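Local coordinates for protein phytoene synthase (Enterococcus hirae, PDB 5IYS) that probably joins two prenyl diphosphates head to head as a magnesium-dependent squalene/phytoene synthase, and here binds a farnesyl thiodiphosphate inhibitor, at residues Leu253-Lys258 with Lys267-His272; Ile170-Gly175 with Phe247-Gln252. One frame throughout, in Å; residues are numbered along the deposited sequence.

Contact 1 (Leu253-Lys258 with Lys267-His272). With SO4 (sulfate ion), chain C.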
loop_
_atom_site.group_PDB
_atom_site.type_symbol
_atom_site.label_atom_id
_atom_site.label_comp_id
_atom_site.label_asym_id
_atom_site.label_seq_id
_atom_site.Cartn_x
_atom_site.Cartn_y
_atom_site.Cartn_z
ATOM N N LEU A 253 11.369 0.878 -8.071
ATOM C CA LEU A 253 11.509 1.581 -9.347
ATOM C C LEU A 253 12.923 1.398 -9.910
ATOM O O LEU A 253 13.093 1.186 -11.111
ATOM C CB LEU A 253 11.177 3.075 -9.207
ATOM C CG LEU A 253 9.738 3.389 -8.738
ATOM C CD1 LEU A 253 9.657 4.885 -8.495
ATOM C CD2 LEU A 253 8.713 2.980 -9.780
ATOM N N ASN A 254 13.934 1.567 -9.073
ATOM C CA ASN A 254 15.323 1.421 -9.534
ATOM C C ASN A 254 15.691 0.017 -9.970
ATOM O O ASN A 254 16.456 -0.167 -10.915
ATOM C CB ASN A 254 16.302 1.926 -8.481
ATOM C CG ASN A 254 16.456 3.428 -8.529
ATOM O OD1 ASN A 254 16.040 4.078 -9.487
ATOM N ND2 ASN A 254 16.994 3.999 -7.466
ATOM N N ILE A 255 15.063 -0.969 -9.347
ATOM C CA ILE A 255 15.211 -2.366 -9.728
ATOM C C ILE A 255 14.772 -2.568 -11.178
ATOM O O ILE A 255 15.465 -3.239 -11.948
ATOM C CB ILE A 255 14.344 -3.265 -8.808
ATOM C CG1 ILE A 255 15.097 -3.608 -7.520
ATOM C CG2 ILE A 255 13.916 -4.547 -9.504
ATOM C CD1 ILE A 255 16.234 -2.662 -7.200
ATOM N N VAL A 256 13.579 -2.084 -11.522
ATOM C CA VAL A 256 13.045 -2.259 -12.874
ATOM C C VAL A 256 13.948 -1.549 -13.879
ATOM O O VAL A 256 14.226 -2.068 -14.958
ATOM C CB VAL A 256 11.595 -1.745 -13.014
ATOM C CG1 VAL A 256 11.098 -1.881 -14.444
ATOM C CG2 VAL A 256 10.671 -2.473 -12.058
ATOM N N ARG A 257 14.409 -0.358 -13.526
ATOM C CA ARG A 257 15.374 0.325 -14.381
ATOM C C ARG A 257 16.655 -0.506 -14.557
ATOM O O ARG A 257 17.126 -0.687 -15.676
ATOM C CB ARG A 257 15.707 1.698 -13.802
ATOM C CG ARG A 257 14.581 2.690 -13.850
ATOM C CD ARG A 257 14.951 3.907 -13.038
ATOM N NE ARG A 257 13.994 4.991 -13.209
ATOM C CZ ARG A 257 13.407 5.632 -12.208
ATOM N NH1 ARG A 257 13.730 5.330 -10.958
ATOM N NH2 ARG A 257 12.575 6.638 -12.448
ATOM N N LYS A 258 17.201 -1.048 -13.469
ATOM C CA LYS A 258 18.465 -1.779 -13.541
ATOM C C LYS A 258 18.320 -3.018 -14.405
ATOM O O LYS A 258 19.279 -3.427 -15.060
ATOM C CB LYS A 258 18.980 -2.191 -12.157
ATOM C CG LYS A 258 19.461 -1.041 -11.275
ATOM C CD LYS A 258 20.283 -0.011 -12.044
ATOM C CE LYS A 258 19.424 1.135 -12.594
ATOM N NZ LYS A 258 18.781 1.941 -11.503
ATOM N N LYS A 267 9.246 -8.708 -8.660
ATOM C CA LYS A 267 8.922 -8.770 -7.248
ATOM C C LYS A 267 10.065 -9.410 -6.472
ATOM O O LYS A 267 10.799 -10.247 -7.010
ATOM C CB LYS A 267 7.650 -9.588 -7.016
ATOM C CG LYS A 267 6.364 -8.929 -7.469
ATOM C CD LYS A 267 5.173 -9.849 -7.181
ATOM C CE LYS A 267 4.048 -9.609 -8.192
ATOM N NZ LYS A 267 2.692 -9.347 -7.588
ATOM N N ASN A 268 10.152 -9.065 -5.190
ATOM C CA ASN A 268 11.086 -9.735 -4.294
ATOM C C ASN A 268 12.493 -9.603 -4.860
ATOM O O ASN A 268 13.298 -10.528 -4.745
ATOM C CB ASN A 268 10.718 -11.217 -4.156
ATOM C CG ASN A 268 9.341 -11.424 -3.544
ATOM O OD1 ASN A 268 9.001 -10.836 -2.511
ATOM N ND2 ASN A 268 8.544 -12.275 -4.178
ATOM N N LYS A 269 12.780 -8.460 -5.486
ATOM C CA LYS A 269 14.105 -8.232 -6.065
ATOM C C LYS A 269 14.977 -7.287 -5.245
ATOM O O LYS A 269 16.158 -7.117 -5.547
ATOM C CB LYS A 269 14.025 -7.746 -7.514
ATOM C CG LYS A 269 13.613 -8.811 -8.508
ATOM C CD LYS A 269 14.671 -9.906 -8.575
ATOM C CE LYS A 269 14.299 -10.977 -9.595
ATOM N NZ LYS A 269 14.759 -10.606 -10.962
ATOM N N VAL A 270 14.378 -6.641 -4.247
ATOM C CA VAL A 270 15.152 -5.864 -3.281
ATOM C C VAL A 270 15.754 -6.758 -2.192
ATOM O O VAL A 270 15.047 -7.327 -1.360
ATOM C CB VAL A 270 14.300 -4.741 -2.663
ATOM C CG1 VAL A 270 15.136 -3.883 -1.705
ATOM C CG2 VAL A 270 13.708 -3.884 -3.790
ATOM N N SER A 271 17.071 -6.874 -2.188
ATOM C CA SER A 271 17.703 -7.827 -1.281
ATOM C C SER A 271 17.593 -7.347 0.167
ATOM O O SER A 271 17.391 -6.148 0.467
ATOM C CB SER A 271 19.152 -8.109 -1.689
ATOM O OG SER A 271 19.930 -6.946 -1.464
ATOM N N HIS A 272 17.714 -8.309 1.072
ATOM C CA HIS A 272 17.856 -7.986 2.486
ATOM C C HIS A 272 19.022 -7.018 2.665
ATOM O O HIS A 272 18.942 -6.074 3.459
ATOM C CB HIS A 272 18.117 -9.252 3.292
ATOM C CG HIS A 272 18.424 -8.983 4.731
ATOM N ND1 HIS A 272 19.714 -8.908 5.216
ATOM C CD2 HIS A 272 17.608 -8.674 5.768
ATOM C CE1 HIS A 272 19.676 -8.643 6.510
ATOM N NE2 HIS A 272 18.411 -8.523 6.875
HETATM S S SO4 C . 22.066 -6.129 -3.944
HETATM O O1 SO4 C . 23.065 -6.392 -4.982
HETATM O O2 SO4 C . 20.768 -6.631 -4.381
HETATM O O3 SO4 C . 21.995 -4.695 -3.660
HETATM O O4 SO4 C . 22.431 -6.858 -2.734
#
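With chi1 of -85°, Ile-255 sets CG2 anti to its backbone N and CG1 anti to its carbonyl carbon, and the two branches meet different residues of the facing loop. CG2 of Ile-255 lies 3.8 Å from CB of Lys-269. CG1 of Ile-255 lies 4.0 Å from CG2 of Val-270, and these two side chains cross at about a right angle. The contact is small, burying 115 Å² in all, and it is apolar. It joins the last turns of helix 236-258 to the loop that leads into helix 272-287, in the all-helical fold of the squalene/phytoene synthase family. The chain of Lys-269 touches Ile-255 near its root, then bends at chi2 and chi4. Its NZ is hydrogen-bonded to OE1 of Gln-259 and forms a salt bridge with Asp-265. Val-270 also packs on Glu-251 and Gln-252, one turn earlier on the helix. At the far end of the loop Ser-271 is the N-cap of helix 272-287, where its OG bonds to N of Arg-274. OG of Ser-271 also donates, at 2.8 Å, to O4 of a sulfate ion that probably came from the crystallisation liquor.

Contact 2 (Ile170-Gly175 with Phe247-Gln252). With FPS (S-[(2E,6E)-3,7,11-trimethyldodeca-2,6,10-trienyl] trihydrogen thiodiphosphate), chain G.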
loop_
_atom_site.group_PDB
_atom_site.type_symbol
_atom_site.label_atom_id
_atom_site.label_comp_id
_atom_site.label_asym_id
_atom_site.label_seq_id
_atom_site.Cartn_x
_atom_site.Cartn_y
_atom_site.Cartn_z
ATOM N N ILE A 170 2.098 -0.739 -9.648
ATOM C CA ILE A 170 1.619 -0.806 -11.024
ATOM C C ILE A 170 2.793 -0.961 -12.012
ATOM O O ILE A 170 2.799 -1.837 -12.902
ATOM C CB ILE A 170 0.792 0.466 -11.349
ATOM C CG1 ILE A 170 -0.614 0.380 -10.728
ATOM C CG2 ILE A 170 0.639 0.642 -12.837
ATOM C CD1 ILE A 170 -1.402 1.715 -10.714
ATOM N N LEU A 171 3.813 -0.138 -11.803
ATOM C CA LEU A 171 4.978 -0.066 -12.686
ATOM C C LEU A 171 5.834 -1.308 -12.538
ATOM O O LEU A 171 6.509 -1.752 -13.474
ATOM C CB LEU A 171 5.794 1.190 -12.353
ATOM C CG LEU A 171 5.149 2.490 -12.855
ATOM C CD1 LEU A 171 5.795 3.674 -12.186
ATOM C CD2 LEU A 171 5.295 2.621 -14.412
ATOM N N ARG A 172 5.785 -1.901 -11.355
ATOM C CA ARG A 172 6.554 -3.118 -11.106
ATOM C C ARG A 172 5.927 -4.300 -11.846
ATOM O O ARG A 172 6.633 -5.234 -12.245
ATOM C CB ARG A 172 6.638 -3.364 -9.590
ATOM C CG ARG A 172 7.464 -4.581 -9.159
ATOM C CD ARG A 172 7.228 -4.845 -7.665
ATOM N NE ARG A 172 5.874 -5.373 -7.473
ATOM C CZ ARG A 172 5.316 -5.623 -6.294
ATOM N NH1 ARG A 172 5.939 -5.253 -5.185
ATOM N NH2 ARG A 172 4.133 -6.223 -6.239
ATOM N N ASP A 173 4.611 -4.292 -12.028
ATOM C CA ASP A 173 3.894 -5.533 -12.317
ATOM C C ASP A 173 3.176 -5.478 -13.673
ATOM O O ASP A 173 2.230 -6.235 -13.911
ATOM C CB ASP A 173 2.845 -5.843 -11.239
ATOM C CG ASP A 173 3.448 -6.180 -9.872
ATOM O OD1 ASP A 173 4.646 -6.523 -9.791
ATOM O OD2 ASP A 173 2.698 -6.114 -8.870
ATOM N N VAL A 174 3.633 -4.628 -14.586
ATOM C CA VAL A 174 2.896 -4.444 -15.829
ATOM C C VAL A 174 2.621 -5.778 -16.548
ATOM O O VAL A 174 1.498 -6.044 -16.987
ATOM C CB VAL A 174 3.597 -3.465 -16.764
ATOM C CG1 VAL A 174 2.922 -3.465 -18.125
ATOM C CG2 VAL A 174 3.628 -2.058 -16.158
ATOM N N GLY A 175 3.635 -6.627 -16.659
ATOM C CA GLY A 175 3.485 -7.859 -17.443
ATOM C C GLY A 175 2.549 -8.886 -16.832
ATOM O O GLY A 175 1.681 -9.438 -17.525
ATOM N N PHE A 247 11.061 4.249 1.563
ATOM C CA PHE A 247 12.309 4.089 0.805
ATOM C C PHE A 247 12.429 2.674 0.247
ATOM O O PHE A 247 12.794 2.471 -0.925
ATOM C CB PHE A 247 13.523 4.354 1.698
ATOM C CG PHE A 247 13.932 5.809 1.784
ATOM C CD1 PHE A 247 13.063 6.764 2.276
ATOM C CD2 PHE A 247 15.274 6.157 1.617
ATOM C CE1 PHE A 247 13.480 8.106 2.465
ATOM C CE2 PHE A 247 15.710 7.460 1.827
ATOM C CZ PHE A 247 14.802 8.442 2.233
ATOM N N ILE A 248 12.059 1.691 1.059
ATOM C CA ILE A 248 12.082 0.313 0.548
ATOM C C ILE A 248 11.131 0.137 -0.639
ATOM O O ILE A 248 11.493 -0.505 -1.630
ATOM C CB ILE A 248 11.865 -0.718 1.673
ATOM C CG1 ILE A 248 13.107 -0.705 2.566
ATOM C CG2 ILE A 248 11.603 -2.140 1.157
ATOM C CD1 ILE A 248 12.846 -1.173 3.999
ATOM N N TYR A 249 9.897 0.635 -0.526
ATOM C CA TYR A 249 8.960 0.447 -1.624
ATOM C C TYR A 249 9.436 1.191 -2.887
ATOM O O TYR A 249 9.410 0.621 -3.979
ATOM C CB TYR A 249 7.528 0.825 -1.227
ATOM C CG TYR A 249 6.533 -0.096 -1.875
ATOM C CD1 TYR A 249 6.387 -1.404 -1.431
ATOM C CD2 TYR A 249 5.834 0.306 -3.004
ATOM C CE1 TYR A 249 5.471 -2.250 -2.009
ATOM C CE2 TYR A 249 4.906 -0.535 -3.613
ATOM C CZ TYR A 249 4.753 -1.812 -3.117
ATOM O OH TYR A 249 3.878 -2.663 -3.721
ATOM N N ARG A 250 9.950 2.406 -2.714
ATOM C CA ARG A 250 10.365 3.259 -3.836
ATOM C C ARG A 250 11.520 2.642 -4.616
ATOM O O ARG A 250 11.683 2.875 -5.818
ATOM C CB ARG A 250 10.838 4.631 -3.329
ATOM C CG ARG A 250 11.325 5.538 -4.456
ATOM C CD ARG A 250 11.580 6.958 -3.930
ATOM N NE ARG A 250 12.665 6.911 -2.951
ATOM C CZ ARG A 250 13.131 7.975 -2.309
ATOM N NH1 ARG A 250 12.576 9.162 -2.528
ATOM N NH2 ARG A 250 14.091 7.837 -1.395
ATOM N N GLU A 251 12.409 1.993 -3.872
ATOM C CA GLU A 251 13.550 1.276 -4.453
ATOM C C GLU A 251 13.196 0.305 -5.565
ATOM O O GLU A 251 13.983 0.104 -6.500
ATOM C CB GLU A 251 14.324 0.552 -3.330
ATOM C CG GLU A 251 15.496 -0.285 -3.849
ATOM C CD GLU A 251 16.697 0.546 -4.269
ATOM O OE1 GLU A 251 16.709 1.775 -4.041
ATOM O OE2 GLU A 251 17.621 -0.035 -4.887
ATOM N N GLN A 252 11.975 -0.224 -5.555
ATOM C CA GLN A 252 11.578 -1.097 -6.654
ATOM C C GLN A 252 11.546 -0.442 -8.027
ATOM O O GLN A 252 11.656 -1.140 -9.043
ATOM C CB GLN A 252 10.238 -1.782 -6.379
ATOM C CG GLN A 252 10.260 -2.501 -5.030
ATOM C CD GLN A 252 8.904 -3.038 -4.662
ATOM O OE1 GLN A 252 8.627 -4.226 -4.843
ATOM N NE2 GLN A 252 7.998 -2.136 -4.314
HETATM C C1 FPS G . 1.668 -3.169 -1.246
HETATM S S1 FPS G . 0.995 -4.371 -0.161
HETATM C C2 FPS G . 1.107 -1.874 -0.687
HETATM C C3 FPS G . 0.746 -0.816 -1.434
HETATM C C4 FPS G . 0.911 -0.836 -2.925
HETATM C C5 FPS G . 0.193 0.443 -0.796
HETATM C C6 FPS G . 0.064 0.395 0.726
HETATM C C7 FPS G . -0.116 1.810 1.239
HETATM C C8 FPS G . 0.422 2.228 2.398
HETATM C C10 FPS G . 0.067 3.624 2.864
HETATM C C9 FPS G . 1.288 1.351 3.271
HETATM C C11 FPS G . 1.356 4.416 3.101
HETATM C C12 FPS G . 1.054 5.761 3.741
HETATM C C13 FPS G . 1.075 6.002 5.072
HETATM C C14 FPS G . 0.789 7.389 5.586
HETATM C C15 FPS G . 1.410 4.928 6.074
HETATM P PA FPS G . 2.060 -6.138 -0.230
HETATM O O1A FPS G . 1.947 -6.879 1.029
HETATM O O2A FPS G . 1.205 -6.968 -1.324
HETATM O O3A FPS G . 3.540 -6.035 -0.818
HETATM P PB FPS G . 3.671 -6.154 -2.433
HETATM O O1B FPS G . 3.977 -7.570 -2.836
HETATM O O2B FPS G . 4.730 -5.130 -2.766
HETATM O O3B FPS G . 2.407 -5.777 -3.175
#
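The diphosphate end of a bound farnesyl thiodiphosphate is gripped where the end of helix 155-172 meets helix 236-258. NH1 of Arg-172 donates to O2B of the ligand at 2.7 Å, and OH of Tyr-249 bonds to the same oxygen at 2.8 Å. NH1 of Arg-172 also donates to OE1 of Gln-252, at 2.9 Å and 162°. Both acceptors lie at the guanidinium edge, near its plane, while the amide of Gln-252 is turned 73° from that plane. Along its NE-NH2 edge the guanidinium holds Asp-173 in a two-bond salt bridge. NE of Arg-172 meets OD1 of Asp-173 at 2.9 Å, from above the carboxylate plane, and NH2 meets the syn lone pair of OD2 at 3.0 Å. These bonds fix the arginine's rotation. Gln-252 is held in turn: its NE2 donates to O of Tyr-249 at 3.1 Å, in the carbonyl plane, and sits over one face of the Tyr-249 ring. OH of Tyr-249 also bonds to ND2 of Asn-169. Asn-169 and Asp-173 bind magnesium in a crystal structure of this protein, but Asp-173 binds none here. A metal-binding Asn and Asp beside an arginine that holds diphosphate are consistent with a trans-prenyltransferase active site.

In the fold
Both contacts use helix 236-258, and their centres lie 8 Å apart. Contact 2 faces the ligand pocket; contact 1 lies at the surface on the next turns. Lys-267 ties them together. Its CG packs 3.6 Å from NE of Arg-172, and its NZ makes a long, weak ion pair with OD2 of Asp-173 at 3.5 Å. That NZ also forms a salt bridge to O1B of the second farnesyl thiodiphosphate, not the one held by Arg-172 and Tyr-249, so the loop of contact 1 contributes a charge to the active site. Apolar packing adds to the join: CD2 of Leu-253 is 3.8 Å from CD1 of Leu-171, and CG2 of Val-270 is 3.9 Å from CG of Gln-252.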